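Local coordinates for hypothetical protein ST1625 (Sulfolobus tokodaii, PDB 1WY6) that is of unknown function but folds as an all-helical repeat protein, an architecture that in other families often serves protein binding, at residues Phe17-Tyr22 / Glu51-Arg56; Leu11-Lys16 / Val27-Glu32. One frame throughout, in Å; residues are numbered along the deposited sequence.

Contact 1. Residues Phe17-Tyr22 / Glu51-Arg56; sequences FLLDGY and ESIDCR
Leu19 reaches across to Ile53 with one methyl group, and this carries most of the apolar contact between Phe17-Tyr22 and Glu51-Arg56. Its CG stands anti to the carbonyl carbon (chi1 -67°), and CD2 settles against the backbone of Ile53, 3.4 Å from Ile53 CA, closer than carbon atoms normally sit. The same methyl also meets the Ile53 side chain at its branch point, with Leu19 CD2 3.9 Å from Ile53 CB, and passes Ser52 OG at 3.8 Å. The far end of Ile53 turns to Leu18: with CG1 anti to the backbone N (chi1 -169°), Ile53 CD1 lies 4.2 Å from Leu18 O. Val61 of helix 55-65 touches both Leu18 and Ile53, and Leu49 of helix 44-52 touches both leucines.

Two helix junctions meet here, as suits a helical repeat protein. On one side helix 7-19 ends in a Schellman motif, in which Gly21 takes a positive phi and Tyr22 N bonds back to Phe17 O. On the other lies the turn between helices 44-52 and 55-65, where Asp54 is the N-cap: its OD1 accepts from Arg56 N at 2.7 Å through the anti lone pair, in a nearly straight bond (163°).

No direct hydrogen bond crosses the contact. A single water bridges the backbones instead, donating to Leu19 O at 2.8 Å and accepting from Asp54 N at 2.9 Å, so a carbonyl at the end of one helix and an amide at the start of another are both served. Just beyond the cap, Cys55 forms a disulfide with Cys83.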
loop_
_atom_site.group_PDB
_atom_site.type_symbol
_atom_site.label_atom_id
_atom_site.label_comp_id
_atom_site.label_asym_id
_atom_site.label_seq_id
_atom_site.Cartn_x
_atom_site.Cartn_y
_atom_site.Cartn_z
ATOM N N PHE A 17 4.646 4.760 -19.560
ATOM C CA PHE A 17 5.291 5.999 -19.125
ATOM C C PHE A 17 5.538 5.920 -17.615
ATOM O O PHE A 17 6.658 6.113 -17.138
ATOM C CB PHE A 17 4.393 7.216 -19.394
ATOM C CG PHE A 17 4.486 7.766 -20.793
ATOM C CD1 PHE A 17 5.719 8.055 -21.368
ATOM C CD2 PHE A 17 3.327 8.035 -21.522
ATOM C CE1 PHE A 17 5.802 8.605 -22.654
ATOM C CE2 PHE A 17 3.396 8.584 -22.808
ATOM C CZ PHE A 17 4.632 8.870 -23.376
ATOM N N LEU A 18 4.468 5.650 -16.872
ATOM C CA LEU A 18 4.533 5.564 -15.412
ATOM C C LEU A 18 5.566 4.554 -14.927
ATOM O O LEU A 18 6.395 4.883 -14.086
ATOM C CB LEU A 18 3.156 5.222 -14.836
ATOM C CG LEU A 18 2.059 6.249 -15.148
ATOM C CD1 LEU A 18 0.717 5.771 -14.613
ATOM C CD2 LEU A 18 2.443 7.588 -14.533
ATOM N N LEU A 19 5.516 3.329 -15.445
ATOM C CA LEU A 19 6.494 2.315 -15.043
ATOM C C LEU A 19 7.911 2.837 -15.312
ATOM O O LEU A 19 8.844 2.498 -14.593
ATOM C CB LEU A 19 6.290 1.009 -15.824
ATOM C CG LEU A 19 5.015 0.197 -15.578
ATOM C CD1 LEU A 19 4.935 -0.932 -16.586
ATOM C CD2 LEU A 19 5.014 -0.352 -14.168
ATOM N N ASP A 20 8.058 3.664 -16.349
ATOM C CA ASP A 20 9.361 4.212 -16.723
ATOM C C ASP A 20 9.756 5.502 -16.014
ATOM O O ASP A 20 10.826 6.042 -16.278
ATOM C CB ASP A 20 9.421 4.454 -18.231
ATOM C CG ASP A 20 9.413 3.164 -19.039
ATOM O OD1 ASP A 20 9.308 3.259 -20.277
ATOM O OD2 ASP A 20 9.515 2.066 -18.444
ATOM N N GLY A 21 8.892 6.011 -15.141
ATOM C CA GLY A 21 9.222 7.229 -14.426
ATOM C C GLY A 21 8.765 8.512 -15.091
ATOM O O GLY A 21 9.015 9.596 -14.571
ATOM N N TYR A 22 8.125 8.396 -16.249
ATOM C CA TYR A 22 7.600 9.559 -16.966
ATOM C C TYR A 22 6.231 9.829 -16.343
ATOM O O TYR A 22 5.203 9.641 -16.989
ATOM C CB TYR A 22 7.425 9.231 -18.447
ATOM C CG TYR A 22 8.712 9.062 -19.226
ATOM C CD1 TYR A 22 9.283 10.143 -19.909
ATOM C CD2 TYR A 22 9.334 7.816 -19.328
ATOM C CE1 TYR A 22 10.428 9.984 -20.685
ATOM C CE2 TYR A 22 10.485 7.648 -20.102
ATOM C CZ TYR A 22 11.018 8.740 -20.783
ATOM O OH TYR A 22 12.108 8.577 -21.602
ATOM N N GLU A 51 0.394 -3.416 -9.388
ATOM C CA GLU A 51 0.928 -4.770 -9.372
ATOM C C GLU A 51 2.407 -4.828 -9.770
ATOM O O GLU A 51 3.164 -5.674 -9.284
ATOM C CB GLU A 51 0.107 -5.656 -10.320
ATOM C CG GLU A 51 0.553 -7.113 -10.362
ATOM C CD GLU A 51 0.206 -7.859 -9.094
ATOM O OE1 GLU A 51 0.890 -8.863 -8.784
ATOM O OE2 GLU A 51 -0.758 -7.449 -8.412
ATOM N N SER A 52 2.832 -3.922 -10.644
ATOM C CA SER A 52 4.212 -3.949 -11.102
ATOM C C SER A 52 4.994 -2.641 -11.063
ATOM O O SER A 52 6.203 -2.650 -11.284
ATOM C CB SER A 52 4.265 -4.519 -12.525
ATOM O OG SER A 52 3.466 -3.753 -13.415
ATOM N N ILE A 53 4.339 -1.520 -10.781
ATOM C CA ILE A 53 5.081 -0.265 -10.762
ATOM C C ILE A 53 6.190 -0.246 -9.710
ATOM O O ILE A 53 5.999 -0.655 -8.561
ATOM C CB ILE A 53 4.160 0.969 -10.552
ATOM C CG1 ILE A 53 4.971 2.248 -10.809
ATOM C CG2 ILE A 53 3.587 0.988 -9.123
ATOM C CD1 ILE A 53 4.128 3.516 -10.843
ATOM N N ASP A 54 7.359 0.221 -10.134
ATOM C CA ASP A 54 8.522 0.328 -9.264
ATOM C C ASP A 54 8.170 1.163 -8.031
ATOM O O ASP A 54 7.519 2.207 -8.133
ATOM C CB ASP A 54 9.676 0.991 -10.032
ATOM C CG ASP A 54 11.009 0.928 -9.279
ATOM O OD1 ASP A 54 11.096 1.423 -8.131
ATOM O OD2 ASP A 54 11.973 0.386 -9.849
ATOM N N CYS A 55 8.605 0.704 -6.862
ATOM C CA CYS A 55 8.332 1.422 -5.622
ATOM C C CYS A 55 8.880 2.851 -5.626
ATOM O O CYS A 55 8.454 3.696 -4.832
ATOM C CB CYS A 55 8.893 0.639 -4.430
ATOM S SG CYS A 55 7.899 -0.838 -4.035
ATOM N N ARG A 56 9.824 3.117 -6.520
ATOM C CA ARG A 56 10.405 4.452 -6.635
ATOM C C ARG A 56 9.373 5.462 -7.139
ATOM O O ARG A 56 9.517 6.655 -6.898
ATOM C CB ARG A 56 11.567 4.472 -7.635
ATOM C CG ARG A 56 12.834 3.728 -7.260
ATOM C CD ARG A 56 13.830 3.868 -8.411
ATOM N NE ARG A 56 14.055 5.277 -8.736
ATOM C CZ ARG A 56 14.546 5.725 -9.890
ATOM N NH1 ARG A 56 14.871 4.882 -10.860
ATOM N NH2 ARG A 56 14.723 7.028 -10.068
HETATM O O HOH W 1 8.128 0.433 -12.912
#

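Contact 2. Residues Leu11-Lys16 / Val27-Glu32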
loop_
_atom_site.group_PDB
_atom_site.type_symbol
_atom_site.label_atom_id
_atom_site.label_comp_id
_atom_site.label_asym_id
_atom_site.label_seq_id
_atom_site.Cartn_x
_atom_site.Cartn_y
_atom_site.Cartn_z
ATOM N N LEU A 11 -4.509 3.631 -22.155
ATOM C CA LEU A 11 -4.162 3.325 -20.769
ATOM C C LEU A 11 -2.845 2.555 -20.703
ATOM O O LEU A 11 -2.026 2.803 -19.824
ATOM C CB LEU A 11 -5.279 2.523 -20.085
ATOM C CG LEU A 11 -6.568 3.273 -19.708
ATOM C CD1 LEU A 11 -7.543 2.307 -19.055
ATOM C CD2 LEU A 11 -6.268 4.425 -18.761
ATOM N N MET A 12 -2.641 1.626 -21.633
ATOM C CA MET A 12 -1.402 0.861 -21.664
ATOM C C MET A 12 -0.265 1.814 -22.001
ATOM O O MET A 12 0.874 1.621 -21.575
ATOM C CB MET A 12 -1.468 -0.255 -22.718
ATOM C CG MET A 12 -2.358 -1.427 -22.334
ATOM S SD MET A 12 -1.948 -2.111 -20.703
ATOM C CE MET A 12 -3.225 -1.396 -19.701
ATOM N N ASP A 13 -0.583 2.849 -22.772
ATOM C CA ASP A 13 0.415 3.836 -23.152
ATOM C C ASP A 13 0.800 4.630 -21.912
ATOM O O ASP A 13 1.976 4.915 -21.682
ATOM C CB ASP A 13 -0.149 4.774 -24.214
ATOM C CG ASP A 13 0.864 5.784 -24.685
ATOM O OD1 ASP A 13 1.972 5.370 -25.092
ATOM O OD2 ASP A 13 0.554 6.994 -24.651
ATOM N N ALA A 14 -0.209 4.986 -21.119
ATOM C CA ALA A 14 0.011 5.730 -19.887
ATOM C C ALA A 14 0.799 4.849 -18.922
ATOM O O ALA A 14 1.740 5.308 -18.286
ATOM C CB ALA A 14 -1.334 6.139 -19.267
ATOM N N LYS A 15 0.424 3.572 -18.846
ATOM C CA LYS A 15 1.089 2.629 -17.953
ATOM C C LYS A 15 2.596 2.578 -18.192
ATOM O O LYS A 15 3.374 2.720 -17.259
ATOM C CB LYS A 15 0.496 1.227 -18.116
ATOM C CG LYS A 15 1.084 0.194 -17.160
ATOM C CD LYS A 15 0.538 -1.200 -17.439
ATOM C CE LYS A 15 1.152 -2.232 -16.490
ATOM N NZ LYS A 15 0.568 -3.597 -16.671
ATOM N N LYS A 16 3.008 2.385 -19.441
ATOM C CA LYS A 16 4.431 2.325 -19.761
ATOM C C LYS A 16 5.194 3.573 -19.301
ATOM O O LYS A 16 6.275 3.459 -18.725
ATOM C CB LYS A 16 4.623 2.109 -21.257
ATOM C CG LYS A 16 6.021 1.641 -21.628
ATOM C CD LYS A 16 6.040 1.029 -23.023
ATOM C CE LYS A 16 5.421 1.968 -24.046
ATOM N NZ LYS A 16 5.292 1.337 -25.388
ATOM N N VAL A 27 0.348 10.564 -16.430
ATOM C CA VAL A 27 -0.783 11.158 -15.705
ATOM C C VAL A 27 -1.678 11.984 -16.625
ATOM O O VAL A 27 -2.906 11.974 -16.499
ATOM C CB VAL A 27 -0.287 12.041 -14.532
ATOM C CG1 VAL A 27 -1.437 12.859 -13.952
ATOM C CG2 VAL A 27 0.302 11.157 -13.453
ATOM N N LYS A 28 -1.051 12.691 -17.557
ATOM C CA LYS A 28 -1.773 13.519 -18.509
ATOM C C LYS A 28 -2.724 12.615 -19.290
ATOM O O LYS A 28 -3.907 12.923 -19.440
ATOM C CB LYS A 28 -0.777 14.210 -19.448
ATOM C CG LYS A 28 -1.413 15.072 -20.526
ATOM C CD LYS A 28 -0.349 15.678 -21.434
ATOM C CE LYS A 28 -0.974 16.467 -22.583
ATOM N NZ LYS A 28 -1.706 17.674 -22.110
ATOM N N ILE A 29 -2.197 11.497 -19.779
ATOM C CA ILE A 29 -2.988 10.516 -20.523
ATOM C C ILE A 29 -4.142 10.001 -19.651
ATOM O O ILE A 29 -5.294 9.944 -20.090
ATOM C CB ILE A 29 -2.132 9.302 -20.935
ATOM C CG1 ILE A 29 -0.920 9.753 -21.752
ATOM C CG2 ILE A 29 -2.969 8.338 -21.773
ATOM C CD1 ILE A 29 -1.261 10.219 -23.115
ATOM N N VAL A 30 -3.829 9.629 -18.413
ATOM C CA VAL A 30 -4.849 9.120 -17.497
ATOM C C VAL A 30 -5.977 10.125 -17.264
ATOM O O VAL A 30 -7.145 9.748 -17.224
ATOM C CB VAL A 30 -4.233 8.731 -16.126
ATOM C CG1 VAL A 30 -5.334 8.414 -15.130
ATOM C CG2 VAL A 30 -3.318 7.527 -16.291
ATOM N N LEU A 31 -5.632 11.398 -17.104
ATOM C CA LEU A 31 -6.637 12.426 -16.880
ATOM C C LEU A 31 -7.500 12.643 -18.115
ATOM O O LEU A 31 -8.620 13.137 -18.008
ATOM C CB LEU A 31 -5.979 13.743 -16.459
ATOM C CG LEU A 31 -5.233 13.711 -15.116
ATOM C CD1 LEU A 31 -4.687 15.097 -14.784
ATOM C CD2 LEU A 31 -6.183 13.238 -14.024
ATOM N N GLU A 32 -6.976 12.286 -19.285
ATOM C CA GLU A 32 -7.737 12.414 -20.519
ATOM C C GLU A 32 -8.863 11.387 -20.449
ATOM O O GLU A 32 -10.028 11.721 -20.627
ATOM C CB GLU A 32 -6.863 12.120 -21.747
ATOM C CG GLU A 32 -5.689 13.070 -21.947
ATOM C CD GLU A 32 -4.881 12.746 -23.200
ATOM O OE1 GLU A 32 -3.738 13.242 -23.321
ATOM O OE2 GLU A 32 -5.391 11.999 -24.069
#
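Ala14 faces Ile29 squarely, each pointing its CB at the opposite helix, and their CA atoms are the nearest pair between Leu11-Lys16 and Val27-Glu32. The apolar packing centres on the Ala14 methyl. It sits 3.7 Å from Ile29 CB and meets Ile29 CG2 as well, the branch that chi1 of -56° sets anti to the Ile29 backbone N. One residue further along, Val30 adds a second branch to the same methyl, with Val30 CG2 3.8 Å from Ala14 CB. A single small side chain thus touches two beta-branched ones, and the short segments approach to 8.5 Å between axes.

The one polar group at this interface is the carboxylate of Asp13, and its only approach to the other segment is a van der Waals one: Asp13 OD2 lies 4.0 Å from Ile29 CD1, the two side chains crossing at about a right angle. No hydrogen bond joins the segments; their backbone bonds run within each helix, as from Lys15 N to Leu11 O.

The segments run antiparallel at 154°, making helices 7-19 and 23-36 a helical hairpin of the kind from which helical repeat proteins are built. Helices 44-52 and 55-65, later in the chain, lie against it: Leu11 touches Trp44 and Phe45 of helix 44-52, Lys15 NZ hydrogen-bonds Asn48 OD1 of that helix, and Val27 and Val30 pack on Ile65 of helix 55-65.

Both contacts draw on helix 7-19: contact 2 uses its middle, contact 1 its C-terminal end. Their centres are 12 Å apart, on the same side of the chain's centre, and they touch where Leu18 CD2 lies 4.1 Å from Val27 N. Along the chain the segments alternate, 11-16, 17-22, 27-32, then 51-56. Contact 2 closes the hairpin of helices 7-19 and 23-36, whereas contact 1 ties the C-terminal end of helix 7-19 to the turn joining helices 44-52 and 55-65. This is consistent with a helical repeat protein, in which helix pairs stack along the chain; both contacts lie near the N-terminal end.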